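Local coordinates for protein beta-methylmalyl-CoA dehydratase (PDB 4E3E) that catalyses the reversible dehydration of beta-methylmalyl-CoA to mesaconyl-CoA, a step of the glyoxylate assimilation cycle that regenerates acetyl-CoA and yields pyruvate, at residues A[38-43]-A[223-228]; A[178-183]-A[347-352]; A[290-295]-A[323-328]. All blocks are in the same frame, centred on the assembly; numbering follows the deposited sequence.

Contact 1: residues A[38-43]-A[223-228]; sequences SLYGSR and RLYQNT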
loop_
_atom_site.group_PDB
_atom_site.type_symbol
_atom_site.label_atom_id
_atom_site.label_comp_id
_atom_site.label_asym_id
_atom_site.label_seq_id
_atom_site.Cartn_x
_atom_site.Cartn_y
_atom_site.Cartn_z
ATOM N N SER A 38 -4.076 3.348 5.195
ATOM C CA SER A 38 -4.647 2.170 4.539
ATOM C C SER A 38 -4.422 0.913 5.368
ATOM O O SER A 38 -5.051 -0.130 5.146
ATOM C CB SER A 38 -4.031 1.996 3.135
ATOM O OG SER A 38 -2.687 1.482 3.179
ATOM N N LEU A 39 -3.498 1.003 6.313
ATOM C CA LEU A 39 -3.141 -0.151 7.118
ATOM C C LEU A 39 -3.881 -0.137 8.464
ATOM O O LEU A 39 -4.182 -1.203 9.020
ATOM C CB LEU A 39 -1.621 -0.206 7.304
ATOM C CG LEU A 39 -0.809 -0.600 6.062
ATOM C CD1 LEU A 39 0.636 -0.153 6.299
ATOM C CD2 LEU A 39 -0.907 -2.117 5.863
ATOM N N TYR A 40 -4.193 1.061 8.983
ATOM C CA TYR A 40 -4.884 1.114 10.284
ATOM C C TYR A 40 -6.269 1.755 10.258
ATOM O O TYR A 40 -7.054 1.556 11.181
ATOM C CB TYR A 40 -3.998 1.741 11.371
ATOM C CG TYR A 40 -2.656 1.049 11.486
ATOM C CD1 TYR A 40 -2.532 -0.160 12.176
ATOM C CD2 TYR A 40 -1.521 1.575 10.866
ATOM C CE1 TYR A 40 -1.314 -0.807 12.278
ATOM C CE2 TYR A 40 -0.290 0.926 10.953
ATOM C CZ TYR A 40 -0.194 -0.262 11.665
ATOM O OH TYR A 40 1.013 -0.920 11.756
ATOM N N GLY A 41 -6.569 2.520 9.211
ATOM C CA GLY A 41 -7.871 3.174 9.100
ATOM C C GLY A 41 -8.079 4.308 10.097
ATOM O O GLY A 41 -9.211 4.618 10.439
ATOM N N SER A 42 -7.002 4.948 10.557
ATOM C CA SER A 42 -7.161 5.976 11.571
ATOM C C SER A 42 -7.994 7.148 11.026
ATOM O O SER A 42 -7.735 7.657 9.931
ATOM C CB SER A 42 -5.812 6.461 12.101
ATOM O OG SER A 42 -5.943 7.746 12.688
ATOM N N ARG A 43 -9.005 7.554 11.788
ATOM C CA ARG A 43 -9.881 8.651 11.356
ATOM C C ARG A 43 -9.640 9.979 12.070
ATOM O O ARG A 43 -10.404 10.917 11.871
ATOM C CB ARG A 43 -11.353 8.254 11.478
ATOM C CG ARG A 43 -11.803 7.256 10.425
ATOM C CD ARG A 43 -13.315 7.161 10.430
ATOM N NE ARG A 43 -13.757 6.294 11.517
ATOM C CZ ARG A 43 -14.883 6.460 12.206
ATOM N NH1 ARG A 43 -15.689 7.478 11.929
ATOM N NH2 ARG A 43 -15.192 5.610 13.178
ATOM N N ARG A 223 7.540 -3.473 6.989
ATOM C CA ARG A 223 8.462 -3.023 5.922
ATOM C C ARG A 223 8.445 -1.516 5.744
ATOM O O ARG A 223 9.491 -0.901 5.438
ATOM C CB ARG A 223 8.162 -3.721 4.590
ATOM C CG ARG A 223 8.676 -5.159 4.535
ATOM C CD ARG A 223 8.067 -5.927 3.372
ATOM N NE ARG A 223 8.836 -7.125 3.084
ATOM C CZ ARG A 223 8.350 -8.247 2.559
ATOM N NH1 ARG A 223 7.058 -8.355 2.250
ATOM N NH2 ARG A 223 9.172 -9.273 2.347
ATOM N N LEU A 224 7.274 -0.909 5.933
ATOM C CA LEU A 224 7.164 0.556 5.845
ATOM C C LEU A 224 8.091 1.180 6.896
ATOM O O LEU A 224 8.716 2.225 6.658
ATOM C CB LEU A 224 5.713 1.017 6.050
ATOM C CG LEU A 224 5.459 2.533 5.997
ATOM C CD1 LEU A 224 5.693 3.073 4.590
ATOM C CD2 LEU A 224 4.054 2.880 6.470
ATOM N N TYR A 225 8.181 0.507 8.048
ATOM C CA TYR A 225 9.018 0.953 9.161
ATOM C C TYR A 225 10.486 0.562 8.968
ATOM O O TYR A 225 11.345 0.969 9.772
ATOM C CB TYR A 225 8.490 0.399 10.506
ATOM C CG TYR A 225 6.994 0.627 10.702
ATOM C CD1 TYR A 225 6.378 1.824 10.260
ATOM C CD2 TYR A 225 6.210 -0.332 11.322
ATOM C CE1 TYR A 225 5.010 2.025 10.415
ATOM C CE2 TYR A 225 4.843 -0.142 11.501
ATOM C CZ TYR A 225 4.255 1.024 11.043
ATOM O OH TYR A 225 2.921 1.192 11.217
ATOM N N GLN A 226 10.771 -0.209 7.908
ATOM C CA GLN A 226 12.124 -0.757 7.660
ATOM C C GLN A 226 12.621 -1.486 8.939
ATOM O O GLN A 226 13.773 -1.382 9.373
ATOM C CB GLN A 226 13.054 0.342 7.127
ATOM C CG GLN A 226 12.696 0.754 5.685
ATOM C CD GLN A 226 13.310 2.087 5.320
ATOM O OE1 GLN A 226 13.201 3.037 6.083
ATOM N NE2 GLN A 226 13.991 2.157 4.164
ATOM N N ASN A 227 11.680 -2.201 9.543
ATOM C CA ASN A 227 11.898 -3.003 10.744
ATOM C C ASN A 227 12.164 -4.412 10.232
ATOM O O ASN A 227 11.367 -4.962 9.481
ATOM C CB ASN A 227 10.644 -2.918 11.646
ATOM C CG ASN A 227 10.654 -3.902 12.834
ATOM O OD1 ASN A 227 11.280 -4.955 12.800
ATOM N ND2 ASN A 227 9.930 -3.543 13.896
ATOM N N THR A 228 13.307 -4.979 10.605
ATOM C CA THR A 228 13.762 -6.229 9.996
ATOM C C THR A 228 13.629 -7.470 10.861
ATOM O O THR A 228 14.152 -8.501 10.456
ATOM C CB THR A 228 15.255 -6.176 9.640
ATOM O OG1 THR A 228 16.009 -5.963 10.845
ATOM C CG2 THR A 228 15.552 -5.035 8.651
#
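Y40 and Y225 join the C-terminal ends of two helices, 30-40 and 215-224, in the buried interior of a protein of the HotDog clan. Both segments turn away straight after the contact: G41 takes a positive phi, and Q226, also with positive phi, closes a Schellman motif in which its N bonds R223 O at 2.9 Å. Each tyrosine thus comes just before a residue with positive phi, and the two side chains reach across from opposite directions.

The polar interaction is one hydrogen bond between the phenol groups, Y40 OH to Y225 OH at 2.9 Å, in which either may donate. Y40 OH has a second partner, H252 ND1 on helix 250-265, and its ring also meets that of H252, so the phenol links the histidine to Y225. The side chain of Y40 lies about 7 Å from that of D64, which probably binds substrate; the chain of polar groups is thus close to the probable substrate site. Replacing Y40 with a phenylalanine would probably leave both H252 ND1 and Y225 OH without this shared hydroxyl partner.

Apolar packing between the segments is slight. L39 and L224 point toward each other, but L39 CD1 comes no closer than 4.6 Å to L224 CD2. L39 instead packs on Q220 and A221 of helix 215-224, while the Y225 ring meets that of H70.

With CG of Y40 anti to its carbonyl carbon (chi1 -54°), the ring runs out from the helix end. The hydroxyls meet off-axis: Y225 OH stands to one side of the Y40 CZ-OH bond, at the ring edge and 3.2 Å from Y40 CE2.

Contact 2: residues A[178-183]-A[347-352]; sequences YTVSAA and LMPRRG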
loop_
_atom_site.group_PDB
_atom_site.type_symbol
_atom_site.label_atom_id
_atom_site.label_comp_id
_atom_site.label_asym_id
_atom_site.label_seq_id
_atom_site.Cartn_x
_atom_site.Cartn_y
_atom_site.Cartn_z
ATOM N N TYR A 178 0.062 22.851 18.681
ATOM C CA TYR A 178 -1.033 23.531 17.999
ATOM C C TYR A 178 -1.926 24.248 19.001
ATOM O O TYR A 178 -1.748 24.107 20.213
ATOM C CB TYR A 178 -1.819 22.552 17.125
ATOM C CG TYR A 178 -2.179 21.253 17.800
ATOM C CD1 TYR A 178 -3.302 21.161 18.610
ATOM C CD2 TYR A 178 -1.401 20.104 17.618
ATOM C CE1 TYR A 178 -3.643 19.962 19.230
ATOM C CE2 TYR A 178 -1.731 18.904 18.231
ATOM C CZ TYR A 178 -2.855 18.837 19.037
ATOM O OH TYR A 178 -3.206 17.643 19.649
ATOM N N THR A 179 -2.868 25.033 18.490
ATOM C CA THR A 179 -3.727 25.860 19.322
ATOM C C THR A 179 -5.163 25.699 18.876
ATOM O O THR A 179 -5.439 25.631 17.681
ATOM C CB THR A 179 -3.358 27.344 19.179
ATOM O OG1 THR A 179 -1.968 27.506 19.470
ATOM C CG2 THR A 179 -4.170 28.192 20.151
ATOM N N VAL A 180 -6.078 25.668 19.838
ATOM C CA VAL A 180 -7.491 25.481 19.549
ATOM C C VAL A 180 -8.275 26.704 19.995
ATOM O O VAL A 180 -8.045 27.222 21.084
ATOM C CB VAL A 180 -8.051 24.255 20.298
ATOM C CG1 VAL A 180 -9.535 24.090 20.022
ATOM C CG2 VAL A 180 -7.312 23.003 19.887
ATOM N N SER A 181 -9.194 27.176 19.161
ATOM C CA SER A 181 -10.235 28.067 19.671
ATOM C C SER A 181 -11.587 27.531 19.263
ATOM O O SER A 181 -11.736 26.974 18.171
ATOM C CB SER A 181 -10.043 29.515 19.213
ATOM O OG SER A 181 -10.079 29.617 17.805
ATOM N N ALA A 182 -12.558 27.673 20.163
ATOM C CA ALA A 182 -13.944 27.301 19.893
ATOM C C ALA A 182 -14.415 27.874 18.558
ATOM O O ALA A 182 -15.065 27.185 17.768
ATOM C CB ALA A 182 -14.838 27.786 21.022
ATOM N N ALA A 183 -14.050 29.128 18.304
ATOM C CA ALA A 183 -14.448 29.847 17.093
ATOM C C ALA A 183 -13.924 29.197 15.812
ATOM O O ALA A 183 -14.317 29.575 14.710
ATOM C CB ALA A 183 -13.988 31.298 17.177
ATOM N N LEU A 347 -3.498 14.748 23.925
ATOM C CA LEU A 347 -3.941 16.123 24.055
ATOM C C LEU A 347 -5.373 16.188 23.528
ATOM O O LEU A 347 -5.685 15.543 22.523
ATOM C CB LEU A 347 -3.036 17.070 23.255
ATOM C CG LEU A 347 -1.525 17.036 23.529
ATOM C CD1 LEU A 347 -0.784 17.959 22.569
ATOM C CD2 LEU A 347 -1.210 17.407 24.973
HETATM N N MSE A 348 -6.231 16.962 24.195
HETATM C CA MSE A 348 -7.629 17.136 23.762
HETATM C C MSE A 348 -8.064 18.575 23.950
HETATM O O MSE A 348 -7.777 19.172 24.986
HETATM C CB MSE A 348 -8.515 16.196 24.582
HETATM C CG MSE A 348 -9.989 16.350 24.212
HETATM SE SE MSE A 348 -11.108 14.952 25.057
HETATM C CE MSE A 348 -10.466 13.229 24.301
ATOM N N PRO A 349 -8.784 19.151 22.963
ATOM C CA PRO A 349 -9.295 20.507 23.134
ATOM C C PRO A 349 -10.192 20.616 24.363
ATOM O O PRO A 349 -10.901 19.656 24.720
ATOM C CB PRO A 349 -10.131 20.734 21.879
ATOM C CG PRO A 349 -9.577 19.784 20.881
ATOM C CD PRO A 349 -9.176 18.579 21.661
ATOM N N ARG A 350 -10.146 21.776 24.999
ATOM C CA ARG A 350 -11.013 22.092 26.147
ATOM C C ARG A 350 -12.184 22.996 25.750
ATOM O O ARG A 350 -12.111 23.714 24.751
ATOM C CB ARG A 350 -10.204 22.785 27.235
ATOM C CG ARG A 350 -9.168 21.893 27.886
ATOM C CD ARG A 350 -8.385 22.636 28.963
ATOM N NE ARG A 350 -9.242 23.323 29.932
ATOM C CZ ARG A 350 -8.815 23.838 31.083
ATOM N NH1 ARG A 350 -7.540 23.748 31.434
ATOM N NH2 ARG A 350 -9.672 24.445 31.894
ATOM N N ARG A 351 -13.261 22.966 26.529
ATOM C CA ARG A 351 -14.380 23.872 26.272
ATOM C C ARG A 351 -13.993 25.320 26.580
ATOM O O ARG A 351 -13.285 25.586 27.550
ATOM C CB ARG A 351 -15.623 23.456 27.052
ATOM C CG ARG A 351 -16.885 24.172 26.588
ATOM C CD ARG A 351 -18.137 23.384 26.915
ATOM N NE ARG A 351 -18.257 22.193 26.089
ATOM C CZ ARG A 351 -18.179 20.948 26.541
ATOM N NH1 ARG A 351 -17.986 20.708 27.840
ATOM N NH2 ARG A 351 -18.309 19.948 25.686
ATOM N N GLY A 352 -14.446 26.244 25.740
ATOM C CA GLY A 352 -14.087 27.649 25.875
ATOM C C GLY A 352 -15.288 28.513 26.185
ATOM O O GLY A 352 -15.701 28.613 27.337
#
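Y178 lays its phenol end against L347, and two residues further along V180 rests on P349, so the loop 178-183 packs on the C-terminal end of strand 338-349 through two apolar pairs. In both the side chains are set at a slant to one another. CG of Y178 stands between its own backbone N and carbonyl carbon (chi1 47°), and this drops the ring from the loop onto the strand, although the backbones here are well separated, with Y178 CA 10.0 Å from L347 CA. Y178 OH lies 3.7 Å from L347 CB and 3.8 Å from L347 CD1, a contact of the oxygen with aliphatic carbon; its polar need is met by a hydrogen bond to S270 OG. The leucine methyl CD1 also touches the ring at Y178 CZ, 4.2 Å away. The side chain of Y178 is about 6 Å from those of V98 and P62, which probably bind substrate.

The second pair is closer in the backbone, V180 CA being 6.4 Å from P349 CA. V180 presents both methyls to the proline ring: CG1 reaches P349 CB at 3.9 Å, while CG2 approaches P349 CG at 4.1 Å. Between the two pairs selenomethionine M348 starts out away from the loop, in keeping with the alternation of a strand.

Y178 and V180 also touch I307 of strand 307-318, and Y178 OH bonds S270 of strand 270-278. The loop therefore lies over strand 338-349 and meets both of its neighbours in the sheet, 270-278 and 307-318.

Contact 3: residues A[290-295]-A[323-328]; sequences YAWSEI and HDFPYR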
loop_
_atom_site.group_PDB
_atom_site.type_symbol
_atom_site.label_atom_id
_atom_site.label_comp_id
_atom_site.label_asym_id
_atom_site.label_seq_id
_atom_site.Cartn_x
_atom_site.Cartn_y
_atom_site.Cartn_z
ATOM N N TYR A 290 -9.633 -6.145 19.382
ATOM C CA TYR A 290 -10.583 -5.198 19.963
ATOM C C TYR A 290 -9.840 -4.339 20.968
ATOM O O TYR A 290 -8.742 -4.691 21.396
ATOM C CB TYR A 290 -11.652 -5.943 20.732
ATOM C CG TYR A 290 -12.559 -6.802 19.907
ATOM C CD1 TYR A 290 -12.218 -8.127 19.598
ATOM C CD2 TYR A 290 -13.793 -6.312 19.477
ATOM C CE1 TYR A 290 -13.077 -8.933 18.863
ATOM C CE2 TYR A 290 -14.661 -7.107 18.744
ATOM C CZ TYR A 290 -14.298 -8.409 18.436
ATOM O OH TYR A 290 -15.167 -9.176 17.715
ATOM N N ALA A 291 -10.439 -3.225 21.369
ATOM C CA ALA A 291 -9.786 -2.336 22.318
ATOM C C ALA A 291 -10.790 -1.715 23.285
ATOM O O ALA A 291 -11.969 -1.522 22.949
ATOM C CB ALA A 291 -9.001 -1.247 21.583
ATOM N N TRP A 292 -10.316 -1.440 24.495
ATOM C CA TRP A 292 -11.030 -0.578 25.426
ATOM C C TRP A 292 -10.062 0.325 26.151
ATOM O O TRP A 292 -8.875 0.010 26.279
ATOM C CB TRP A 292 -11.899 -1.393 26.391
ATOM C CG TRP A 292 -11.124 -2.256 27.358
ATOM C CD1 TRP A 292 -10.714 -3.583 27.190
ATOM C CD2 TRP A 292 -10.645 -1.876 28.688
ATOM N NE1 TRP A 292 -10.037 -4.031 28.301
ATOM C CE2 TRP A 292 -9.956 -3.054 29.233
ATOM C CE3 TRP A 292 -10.709 -0.714 29.452
ATOM C CZ2 TRP A 292 -9.374 -3.046 30.487
ATOM C CZ3 TRP A 292 -10.120 -0.719 30.723
ATOM C CH2 TRP A 292 -9.468 -1.857 31.225
ATOM N N SER A 293 -10.552 1.462 26.620
ATOM C CA SER A 293 -9.690 2.431 27.297
ATOM C C SER A 293 -10.222 2.856 28.651
ATOM O O SER A 293 -11.432 2.842 28.890
ATOM C CB SER A 293 -9.444 3.666 26.424
ATOM O OG SER A 293 -8.802 3.280 25.216
ATOM N N GLU A 294 -9.302 3.237 29.533
ATOM C CA GLU A 294 -9.666 3.845 30.811
ATOM C C GLU A 294 -9.030 5.224 30.876
ATOM O O GLU A 294 -7.880 5.387 30.444
ATOM C CB GLU A 294 -9.159 2.987 31.962
ATOM C CG GLU A 294 -9.405 3.596 33.334
ATOM C CD GLU A 294 -8.968 2.684 34.456
ATOM O OE1 GLU A 294 -8.518 1.562 34.172
ATOM O OE2 GLU A 294 -9.078 3.099 35.624
ATOM N N ILE A 295 -9.767 6.215 31.392
ATOM C CA ILE A 295 -9.153 7.502 31.683
ATOM C C ILE A 295 -8.467 7.366 33.048
ATOM O O ILE A 295 -9.144 7.378 34.094
ATOM C CB ILE A 295 -10.166 8.678 31.690
ATOM C CG1 ILE A 295 -11.020 8.713 30.403
ATOM C CG2 ILE A 295 -9.441 10.007 31.957
ATOM C CD1 ILE A 295 -10.239 8.825 29.096
ATOM N N HIS A 323 -16.494 -11.561 29.658
ATOM C CA HIS A 323 -16.367 -10.459 30.617
ATOM C C HIS A 323 -15.864 -9.195 29.968
ATOM O O HIS A 323 -14.864 -9.211 29.242
ATOM C CB HIS A 323 -15.453 -10.871 31.775
ATOM C CG HIS A 323 -14.148 -11.500 31.328
ATOM N ND1 HIS A 323 -14.059 -12.789 30.936
ATOM C CD2 HIS A 323 -12.864 -10.965 31.213
ATOM C CE1 HIS A 323 -12.787 -13.066 30.588
ATOM N NE2 HIS A 323 -12.055 -11.949 30.760
ATOM N N ASP A 324 -16.572 -8.093 30.204
ATOM C CA ASP A 324 -16.172 -6.788 29.679
ATOM C C ASP A 324 -14.906 -6.249 30.347
ATOM O O ASP A 324 -14.580 -6.608 31.489
ATOM C CB ASP A 324 -17.312 -5.771 29.790
ATOM C CG ASP A 324 -17.958 -5.466 28.446
ATOM O OD1 ASP A 324 -18.434 -6.408 27.771
ATOM O OD2 ASP A 324 -17.989 -4.275 28.066
ATOM N N PHE A 325 -14.193 -5.401 29.610
ATOM C CA PHE A 325 -12.949 -4.792 30.075
ATOM C C PHE A 325 -11.972 -5.812 30.687
ATOM O O PHE A 325 -11.576 -5.670 31.846
ATOM C CB PHE A 325 -13.244 -3.634 31.045
ATOM C CG PHE A 325 -14.332 -2.707 30.569
ATOM C CD1 PHE A 325 -14.157 -1.942 29.411
ATOM C CD2 PHE A 325 -15.533 -2.591 31.279
ATOM C CE1 PHE A 325 -15.163 -1.093 28.969
ATOM C CE2 PHE A 325 -16.542 -1.737 30.843
ATOM C CZ PHE A 325 -16.354 -0.984 29.688
ATOM N N PRO A 326 -11.577 -6.843 29.902
ATOM C CA PRO A 326 -10.625 -7.825 30.431
ATOM C C PRO A 326 -9.291 -7.147 30.749
ATOM O O PRO A 326 -8.847 -6.262 29.993
ATOM C CB PRO A 326 -10.439 -8.816 29.266
ATOM C CG PRO A 326 -11.529 -8.528 28.295
ATOM C CD PRO A 326 -11.853 -7.072 28.467
ATOM N N TYR A 327 -8.673 -7.533 31.866
ATOM C CA TYR A 327 -7.403 -6.934 32.256
ATOM C C TYR A 327 -6.495 -7.928 32.985
ATOM O O TYR A 327 -5.808 -8.725 32.333
ATOM C CB TYR A 327 -7.624 -5.626 33.044
ATOM C CG TYR A 327 -6.370 -4.791 33.185
ATOM C CD1 TYR A 327 -5.583 -4.492 32.069
ATOM C CD2 TYR A 327 -5.964 -4.304 34.426
ATOM C CE1 TYR A 327 -4.428 -3.737 32.186
ATOM C CE2 TYR A 327 -4.808 -3.539 34.557
ATOM C CZ TYR A 327 -4.043 -3.264 33.433
ATOM O OH TYR A 327 -2.892 -2.509 33.543
ATOM N N ARG A 328 -6.490 -7.892 34.318
ATOM C CA ARG A 328 -5.664 -8.804 35.106
ATOM C C ARG A 328 -6.481 -9.482 36.187
ATOM O O ARG A 328 -6.240 -9.249 37.371
ATOM C CB ARG A 328 -4.499 -8.073 35.778
ATOM C CG ARG A 328 -3.786 -7.062 34.916
ATOM C CD ARG A 328 -2.891 -6.201 35.774
ATOM N NE ARG A 328 -1.581 -6.811 35.943
ATOM C CZ ARG A 328 -0.449 -6.123 36.021
ATOM N NH1 ARG A 328 -0.469 -4.797 35.942
ATOM N NH2 ARG A 328 0.703 -6.758 36.169
#
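Strand 288-300, next to the last in the antiparallel sheet of this HotDog-clan protein, offers W292 to the long loop that joins strands 307-318 and 338-349, where F325, P326 and Y327 wrap around the indole. CG of W292 lies between its backbone N and carbonyl carbon (chi1 67°), lifting the ring off the sheet toward the loop.

F325 lies over one face of the indole. Its CA sits above the five-membered ring, 3.6 Å from that ring's centroid, in a CH-pi contact. Its phenyl then approaches edge first over the same indole, an offset edge-to-face pair with the planes at 69° and F325 CD1 3.6 Å from W292 CD2. Beyond this, F325 packs on K204 and D206 of edge strand 204-212, extending the cover to the rim of the sheet within this chain.

P326 O and Y327 CB meet the indole edge, while P326 CD sits above the plane on the same side as F325 CA, 3.5 Å from W292 NE1. Y327 CB lies 4.0 Å from W292 CZ2, and the phenol end of Y327 is held by D341 OD2. With F325 CA and the phenyl edge over the face and P326 O and Y327 CB at the edge, the indole ties the loop to the sheet, away from the probable substrate site.

Only one hydrogen bond joins the segments: W292 NE1 donates to P326 O at 3.0 Å, bent to 139° at the hydrogen, with the oxygen near the indole plane and the nitrogen tilted from the carbonyl plane.

The three contacts are spread through one chain without touching, their centres about 24 to 29 Å apart. Contact 1 is the most central, about 12 Å from the chain centre, and joins helices 30-40 and 215-224; contacts 2 and 3 lie at about 25 and 18 Å, and both reach the same antiparallel sheet through strands 338-349 and 288-300, which flank strand 307-318. Along the chain contact 1 closes before contact 3 opens, contacts 1 and 2 alternate, and contact 3 is nested within contact 2. Contacts 1 and 2 thus join parts 180 and 164 residues apart, while contact 3 ties a loop back to a nearby strand of the sheet.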